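Local structure of uncharacterized protein (Methylibium petroleiphilum, 3PL0) at residues H64-L77 with G140-E154. The protein probably acts as an iron- and 2-oxoglutarate-dependent dioxygenase of the cupin superfamily. Residues are numbered along the deposited sequence; the frame is centred on the assembly and turned at random. Where two conformers were deposited one is given.
Sequences HYRYRRHGCFMQTL and GRWYIEAHPFRIDTE
Phe149 lays CE1 over one face of the Arg68 guanidinium, 3.5 Å from Arg68 CZ, while His147 ND1 and a water lie at the edge of that group; the bond from Arg68 NH2 to His147 ND1 is weak at 3.4 Å. The water accepts a hydrogen bond from Arg68 NE, donates to Arg69 O and also binds His147 ND1. The rings of His70 and His147 are nearly parallel but slid apart, planes at 25°. His70, its ring swung opposite the main-chain nitrogen (chi1 179°), directs NE2 to Glu145 OE1, which accepts through its anti lone pair at 2.7 Å and near the imidazole plane. Thr153 CG2 sits over the face of the His64 ring, 3.8 Å from its centroid. Tyr67 OH donates to Glu154 OE2 at 2.6 Å, with Arg150 O at the phenol edge; a phenylalanine here would probably leave that carboxylate without its hydroxyl partner. Regular antiparallel pairing with 141-152 lapses at Arg69 and His70, where a weak bond from Arg69 N to Pro148 O remains. Asp56 forms salt bridges with Arg66 and Arg68. In this double-stranded beta-helix fold, strand 237-246 pairs along the other side of 141-152, and helix 118-134 packs against Phe73, Trp142 and Ala146.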
loop_
_atom_site.group_PDB
_atom_site.type_symbol
_atom_site.label_atom_id
_atom_site.label_comp_id
_atom_site.label_asym_id
_atom_site.label_seq_id
_atom_site.Cartn_x
_atom_site.Cartn_y
_atom_site.Cartn_z
ATOM N N HIS A 64 -11.666 -14.234 -1.914
ATOM C CA HIS A 64 -10.525 -14.748 -2.625
ATOM C C HIS A 64 -9.417 -14.978 -1.633
ATOM O O HIS A 64 -9.281 -14.256 -0.620
ATOM C CB HIS A 64 -10.031 -13.777 -3.708
ATOM C CG HIS A 64 -10.867 -13.783 -4.947
ATOM N ND1 HIS A 64 -11.218 -12.624 -5.614
ATOM C CD2 HIS A 64 -11.500 -14.793 -5.588
ATOM C CE1 HIS A 64 -11.966 -12.933 -6.657
ATOM N NE2 HIS A 64 -12.176 -14.239 -6.651
ATOM N N TYR A 65 -8.607 -15.966 -1.946
ATOM C CA TYR A 65 -7.504 -16.352 -1.101
ATOM C C TYR A 65 -6.465 -15.259 -1.006
ATOM O O TYR A 65 -6.003 -14.705 -2.049
ATOM C CB TYR A 65 -6.810 -17.593 -1.660
ATOM C CG TYR A 65 -7.599 -18.883 -1.616
ATOM C CD1 TYR A 65 -8.823 -18.981 -0.979
ATOM C CD2 TYR A 65 -7.076 -20.027 -2.196
ATOM C CE1 TYR A 65 -9.542 -20.200 -0.958
ATOM C CE2 TYR A 65 -7.773 -21.245 -2.169
ATOM C CZ TYR A 65 -8.999 -21.327 -1.552
ATOM O OH TYR A 65 -9.662 -22.547 -1.530
ATOM N N ARG A 66 -6.071 -14.981 0.232
ATOM C CA ARG A 66 -5.111 -13.912 0.533
ATOM C C ARG A 66 -3.808 -14.461 1.116
ATOM O O ARG A 66 -3.808 -15.269 2.012
ATOM C CB ARG A 66 -5.747 -12.930 1.504
ATOM C CG ARG A 66 -4.840 -11.716 1.797
ATOM C CD ARG A 66 -5.626 -10.551 2.303
ATOM N NE ARG A 66 -6.143 -10.795 3.648
ATOM C CZ ARG A 66 -7.316 -10.335 4.085
ATOM N NH1 ARG A 66 -8.091 -9.627 3.271
ATOM N NH2 ARG A 66 -7.728 -10.575 5.331
ATOM N N TYR A 67 -2.700 -14.020 0.540
ATOM C CA TYR A 67 -1.376 -14.241 1.068
ATOM C C TYR A 67 -0.705 -12.923 1.397
ATOM O O TYR A 67 -0.866 -11.915 0.668
ATOM C CB TYR A 67 -0.533 -14.966 0.031
ATOM C CG TYR A 67 -1.163 -16.258 -0.464
ATOM C CD1 TYR A 67 -2.142 -16.248 -1.469
ATOM C CD2 TYR A 67 -0.810 -17.471 0.090
ATOM C CE1 TYR A 67 -2.735 -17.408 -1.908
ATOM C CE2 TYR A 67 -1.393 -18.642 -0.366
ATOM C CZ TYR A 67 -2.341 -18.610 -1.357
ATOM O OH TYR A 67 -2.925 -19.786 -1.764
ATOM N N ARG A 68 0.112 -12.936 2.440
ATOM C CA ARG A 68 0.767 -11.725 2.898
ATOM C C ARG A 68 1.914 -12.021 3.838
ATOM O O ARG A 68 2.155 -13.164 4.256
ATOM C CB ARG A 68 -0.238 -10.840 3.642
ATOM C CG ARG A 68 -0.687 -11.428 4.983
ATOM C CD ARG A 68 -1.970 -10.877 5.467
ATOM N NE ARG A 68 -1.846 -9.474 5.867
ATOM C CZ ARG A 68 -2.875 -8.687 6.165
ATOM N NH1 ARG A 68 -4.118 -9.151 6.143
ATOM N NH2 ARG A 68 -2.648 -7.417 6.492
ATOM N N ARG A 69 2.637 -10.953 4.117
ATOM C CA ARG A 69 3.620 -10.888 5.178
ATOM C C ARG A 69 3.590 -9.458 5.678
ATOM O O ARG A 69 2.885 -8.613 5.086
ATOM C CB ARG A 69 5.002 -11.234 4.670
ATOM C CG ARG A 69 5.235 -12.721 4.418
ATOM C CD ARG A 69 6.625 -12.947 3.933
ATOM N NE ARG A 69 6.792 -14.348 3.629
ATOM C CZ ARG A 69 6.928 -15.316 4.528
ATOM N NH1 ARG A 69 7.022 -15.071 5.832
ATOM N NH2 ARG A 69 7.002 -16.556 4.095
ATOM N N HIS A 70 4.277 -9.214 6.801
ATOM C CA HIS A 70 4.170 -7.958 7.553
ATOM C C HIS A 70 5.515 -7.604 8.171
ATOM O O HIS A 70 6.274 -8.486 8.611
ATOM C CB HIS A 70 3.078 -8.120 8.607
ATOM C CG HIS A 70 2.855 -6.921 9.476
ATOM N ND1 HIS A 70 2.793 -7.005 10.854
ATOM C CD2 HIS A 70 2.621 -5.619 9.165
ATOM C CE1 HIS A 70 2.558 -5.800 11.349
ATOM N NE2 HIS A 70 2.425 -4.947 10.345
ATOM N N GLY A 71 5.852 -6.323 8.164
ATOM C CA GLY A 71 7.101 -5.879 8.744
ATOM C C GLY A 71 7.018 -4.409 9.041
ATOM O O GLY A 71 6.295 -3.679 8.351
ATOM N N CYS A 72 7.771 -3.970 10.054
ATOM C CA CYS A 72 7.662 -2.584 10.505
ATOM C C CYS A 72 9.036 -1.939 10.649
ATOM O O CYS A 72 10.073 -2.621 10.871
ATOM C CB CYS A 72 6.912 -2.505 11.829
ATOM S SG CYS A 72 5.220 -3.207 11.773
ATOM N N PHE A 73 9.019 -0.615 10.547
ATOM C CA PHE A 73 10.207 0.160 10.489
ATOM C C PHE A 73 9.962 1.492 11.154
ATOM O O PHE A 73 8.809 1.891 11.360
ATOM C CB PHE A 73 10.607 0.387 9.028
ATOM C CG PHE A 73 10.676 -0.869 8.223
ATOM C CD1 PHE A 73 9.508 -1.432 7.695
ATOM C CD2 PHE A 73 11.881 -1.503 7.983
ATOM C CE1 PHE A 73 9.557 -2.606 6.966
ATOM C CE2 PHE A 73 11.932 -2.688 7.248
ATOM C CZ PHE A 73 10.751 -3.239 6.736
HETATM N N MSE A 74 11.073 2.150 11.481
HETATM C CA MSE A 74 11.056 3.554 11.895
HETATM C C MSE A 74 12.053 4.325 11.047
HETATM O O MSE A 74 13.226 3.909 10.865
HETATM C CB MSE A 74 11.351 3.735 13.395
HETATM C CG MSE A 74 11.063 5.151 13.955
HETATM SE SE MSE A 74 11.140 5.219 15.937
HETATM C CE MSE A 74 13.079 4.935 16.118
ATOM N N GLN A 75 11.565 5.435 10.519
ATOM C CA GLN A 75 12.351 6.316 9.721
ATOM C C GLN A 75 12.548 7.574 10.519
ATOM O O GLN A 75 11.591 8.142 11.016
ATOM C CB GLN A 75 11.643 6.667 8.438
ATOM C CG GLN A 75 12.446 7.629 7.562
ATOM C CD GLN A 75 11.759 7.971 6.252
ATOM O OE1 GLN A 75 10.579 7.746 6.100
ATOM N NE2 GLN A 75 12.510 8.561 5.310
ATOM N N THR A 76 13.803 7.985 10.642
ATOM C CA THR A 76 14.146 9.297 11.168
ATOM C C THR A 76 14.514 10.209 10.001
ATOM O O THR A 76 15.260 9.834 9.110
ATOM C CB THR A 76 15.304 9.183 12.190
ATOM O OG1 THR A 76 14.997 8.138 13.128
ATOM C CG2 THR A 76 15.547 10.515 12.940
ATOM N N LEU A 77 13.967 11.410 9.991
ATOM C CA LEU A 77 14.180 12.325 8.878
ATOM C C LEU A 77 15.465 13.158 8.897
ATOM O O LEU A 77 16.059 13.363 7.834
ATOM C CB LEU A 77 12.967 13.248 8.758
ATOM C CG LEU A 77 11.748 12.452 8.278
ATOM C CD1 LEU A 77 10.516 13.242 8.542
ATOM C CD2 LEU A 77 11.886 12.110 6.776
ATOM N N GLY A 140 10.120 14.270 13.957
ATOM C CA GLY A 140 10.737 13.817 12.713
ATOM C C GLY A 140 10.853 12.302 12.534
ATOM O O GLY A 140 11.803 11.840 11.900
ATOM N N ARG A 141 9.897 11.530 13.073
ATOM C CA ARG A 141 9.901 10.064 12.944
ATOM C C ARG A 141 8.623 9.559 12.311
ATOM O O ARG A 141 7.541 9.924 12.732
ATOM C CB ARG A 141 10.020 9.345 14.298
ATOM C CG ARG A 141 11.278 9.596 15.098
ATOM C CD ARG A 141 11.254 8.740 16.343
ATOM N NE ARG A 141 12.313 9.076 17.291
ATOM C CZ ARG A 141 13.566 8.608 17.249
ATOM N NH1 ARG A 141 13.957 7.768 16.284
ATOM N NH2 ARG A 141 14.440 8.993 18.185
ATOM N N TRP A 142 8.746 8.702 11.316
ATOM C CA TRP A 142 7.628 7.928 10.827
ATOM C C TRP A 142 7.676 6.490 11.347
ATOM O O TRP A 142 8.723 5.842 11.352
ATOM C CB TRP A 142 7.638 7.840 9.273
ATOM C CG TRP A 142 7.268 9.098 8.505
ATOM C CD1 TRP A 142 8.025 9.740 7.571
ATOM C CD2 TRP A 142 6.041 9.804 8.577
ATOM N NE1 TRP A 142 7.344 10.814 7.061
ATOM C CE2 TRP A 142 6.127 10.889 7.683
ATOM C CE3 TRP A 142 4.884 9.649 9.345
ATOM C CZ2 TRP A 142 5.070 11.787 7.490
ATOM C CZ3 TRP A 142 3.842 10.540 9.158
ATOM C CH2 TRP A 142 3.945 11.593 8.243
ATOM N N TYR A 143 6.515 5.990 11.726
ATOM C CA TYR A 143 6.302 4.599 12.039
ATOM C C TYR A 143 5.595 3.981 10.852
ATOM O O TYR A 143 4.456 4.367 10.511
ATOM C CB TYR A 143 5.456 4.460 13.297
ATOM C CG TYR A 143 6.148 5.114 14.468
ATOM C CD1 TYR A 143 6.051 6.474 14.680
ATOM C CD2 TYR A 143 6.985 4.373 15.316
ATOM C CE1 TYR A 143 6.743 7.094 15.761
ATOM C CE2 TYR A 143 7.647 4.958 16.362
ATOM C CZ TYR A 143 7.531 6.322 16.574
ATOM O OH TYR A 143 8.187 6.914 17.611
ATOM N N ILE A 144 6.302 3.054 10.215
ATOM C CA ILE A 144 5.959 2.492 8.892
ATOM C C ILE A 144 5.602 1.020 9.055
ATOM O O ILE A 144 6.392 0.232 9.614
ATOM C CB ILE A 144 7.180 2.593 7.911
ATOM C CG1 ILE A 144 7.654 4.048 7.810
ATOM C CG2 ILE A 144 6.872 1.967 6.538
ATOM C CD1 ILE A 144 8.916 4.237 6.979
ATOM N N GLU A 145 4.457 0.627 8.528
ATOM C CA GLU A 145 4.156 -0.797 8.358
ATOM C C GLU A 145 4.153 -1.161 6.862
ATOM O O GLU A 145 3.736 -0.358 6.034
ATOM C CB GLU A 145 2.821 -1.150 9.000
ATOM C CG GLU A 145 2.733 -0.783 10.497
ATOM C CD GLU A 145 1.525 -1.376 11.243
ATOM O OE1 GLU A 145 1.257 -2.598 11.112
ATOM O OE2 GLU A 145 0.873 -0.616 12.011
ATOM N N ALA A 146 4.682 -2.336 6.536
ATOM C CA ALA A 146 4.711 -2.815 5.171
ATOM C C ALA A 146 3.848 -4.069 5.084
ATOM O O ALA A 146 4.044 -4.996 5.864
ATOM C CB ALA A 146 6.106 -3.121 4.760
ATOM N N HIS A 147 2.921 -4.107 4.125
ATOM C CA HIS A 147 2.071 -5.271 3.927
ATOM C C HIS A 147 2.095 -5.704 2.452
ATOM O O HIS A 147 1.291 -5.215 1.639
ATOM C CB HIS A 147 0.641 -4.892 4.272
ATOM C CG HIS A 147 0.440 -4.397 5.659
ATOM N ND1 HIS A 147 0.013 -5.228 6.663
ATOM C CD2 HIS A 147 0.570 -3.165 6.208
ATOM C CE1 HIS A 147 -0.101 -4.531 7.783
ATOM N NE2 HIS A 147 0.235 -3.279 7.532
ATOM N N PRO A 148 3.004 -6.595 2.085
ATOM C CA PRO A 148 2.934 -7.166 0.736
ATOM C C PRO A 148 1.785 -8.151 0.646
ATOM O O PRO A 148 1.602 -8.970 1.568
ATOM C CB PRO A 148 4.243 -7.910 0.579
ATOM C CG PRO A 148 4.710 -8.191 1.993
ATOM C CD PRO A 148 4.201 -7.049 2.822
ATOM N N PHE A 149 1.026 -8.068 -0.429
ATOM C CA PHE A 149 -0.176 -8.870 -0.602
ATOM C C PHE A 149 -0.152 -9.600 -1.922
ATOM O O PHE A 149 0.240 -9.018 -2.923
ATOM C CB PHE A 149 -1.401 -7.980 -0.669
ATOM C CG PHE A 149 -1.874 -7.462 0.652
ATOM C CD1 PHE A 149 -2.464 -8.297 1.583
ATOM C CD2 PHE A 149 -1.755 -6.111 0.955
ATOM C CE1 PHE A 149 -2.923 -7.796 2.801
ATOM C CE2 PHE A 149 -2.216 -5.608 2.156
ATOM C CZ PHE A 149 -2.815 -6.453 3.085
ATOM N N ARG A 150 -0.695 -10.819 -1.939
ATOM C CA ARG A 150 -1.200 -11.428 -3.180
ATOM C C ARG A 150 -2.598 -11.924 -2.922
ATOM O O ARG A 150 -2.842 -12.641 -1.967
ATOM C CB ARG A 150 -0.351 -12.599 -3.640
ATOM C CG ARG A 150 -1.012 -13.477 -4.741
ATOM C CD ARG A 150 -0.069 -14.451 -5.380
ATOM N NE ARG A 150 0.937 -13.779 -6.168
ATOM C CZ ARG A 150 1.975 -14.361 -6.758
ATOM N NH1 ARG A 150 2.170 -15.687 -6.734
ATOM N NH2 ARG A 150 2.801 -13.608 -7.452
ATOM N N ILE A 151 -3.510 -11.550 -3.795
ATOM C CA ILE A 151 -4.867 -12.047 -3.752
ATOM C C ILE A 151 -5.001 -12.974 -4.967
ATOM O O ILE A 151 -4.773 -12.549 -6.101
ATOM C CB ILE A 151 -5.885 -10.918 -3.847
ATOM C CG1 ILE A 151 -5.693 -9.839 -2.786
ATOM C CG2 ILE A 151 -7.297 -11.455 -3.694
ATOM C CD1 ILE A 151 -5.809 -10.309 -1.354
ATOM N N ASP A 152 -5.397 -14.218 -4.714
ATOM C CA ASP A 152 -5.439 -15.272 -5.735
ATOM C C ASP A 152 -6.867 -15.776 -5.880
ATOM O O ASP A 152 -7.524 -16.114 -4.882
ATOM C CB ASP A 152 -4.527 -16.424 -5.312
ATOM C CG ASP A 152 -4.138 -17.318 -6.460
ATOM O OD1 ASP A 152 -5.011 -17.722 -7.246
ATOM O OD2 ASP A 152 -2.947 -17.628 -6.573
ATOM N N THR A 153 -7.340 -15.824 -7.126
ATOM C CA THR A 153 -8.699 -16.224 -7.433
ATOM C C THR A 153 -8.819 -17.765 -7.532
ATOM O O THR A 153 -9.847 -18.282 -7.920
ATOM C CB THR A 153 -9.206 -15.536 -8.729
ATOM O OG1 THR A 153 -8.464 -16.021 -9.850
ATOM C CG2 THR A 153 -9.031 -13.969 -8.678
ATOM N N GLU A 154 -7.779 -18.522 -7.166
ATOM C CA GLU A 154 -7.877 -20.009 -7.198
ATOM C C GLU A 154 -8.941 -20.553 -6.292
ATOM O O GLU A 154 -9.297 -21.745 -6.353
ATOM C CB GLU A 154 -6.565 -20.658 -6.776
ATOM C CG GLU A 154 -6.116 -20.253 -5.360
ATOM C CD GLU A 154 -4.631 -20.575 -5.039
ATOM O OE1 GLU A 154 -4.079 -21.451 -5.715
ATOM O OE2 GLU A 154 -4.030 -19.958 -4.104
HETATM O O HOH W 1 0.549 -7.984 6.194
#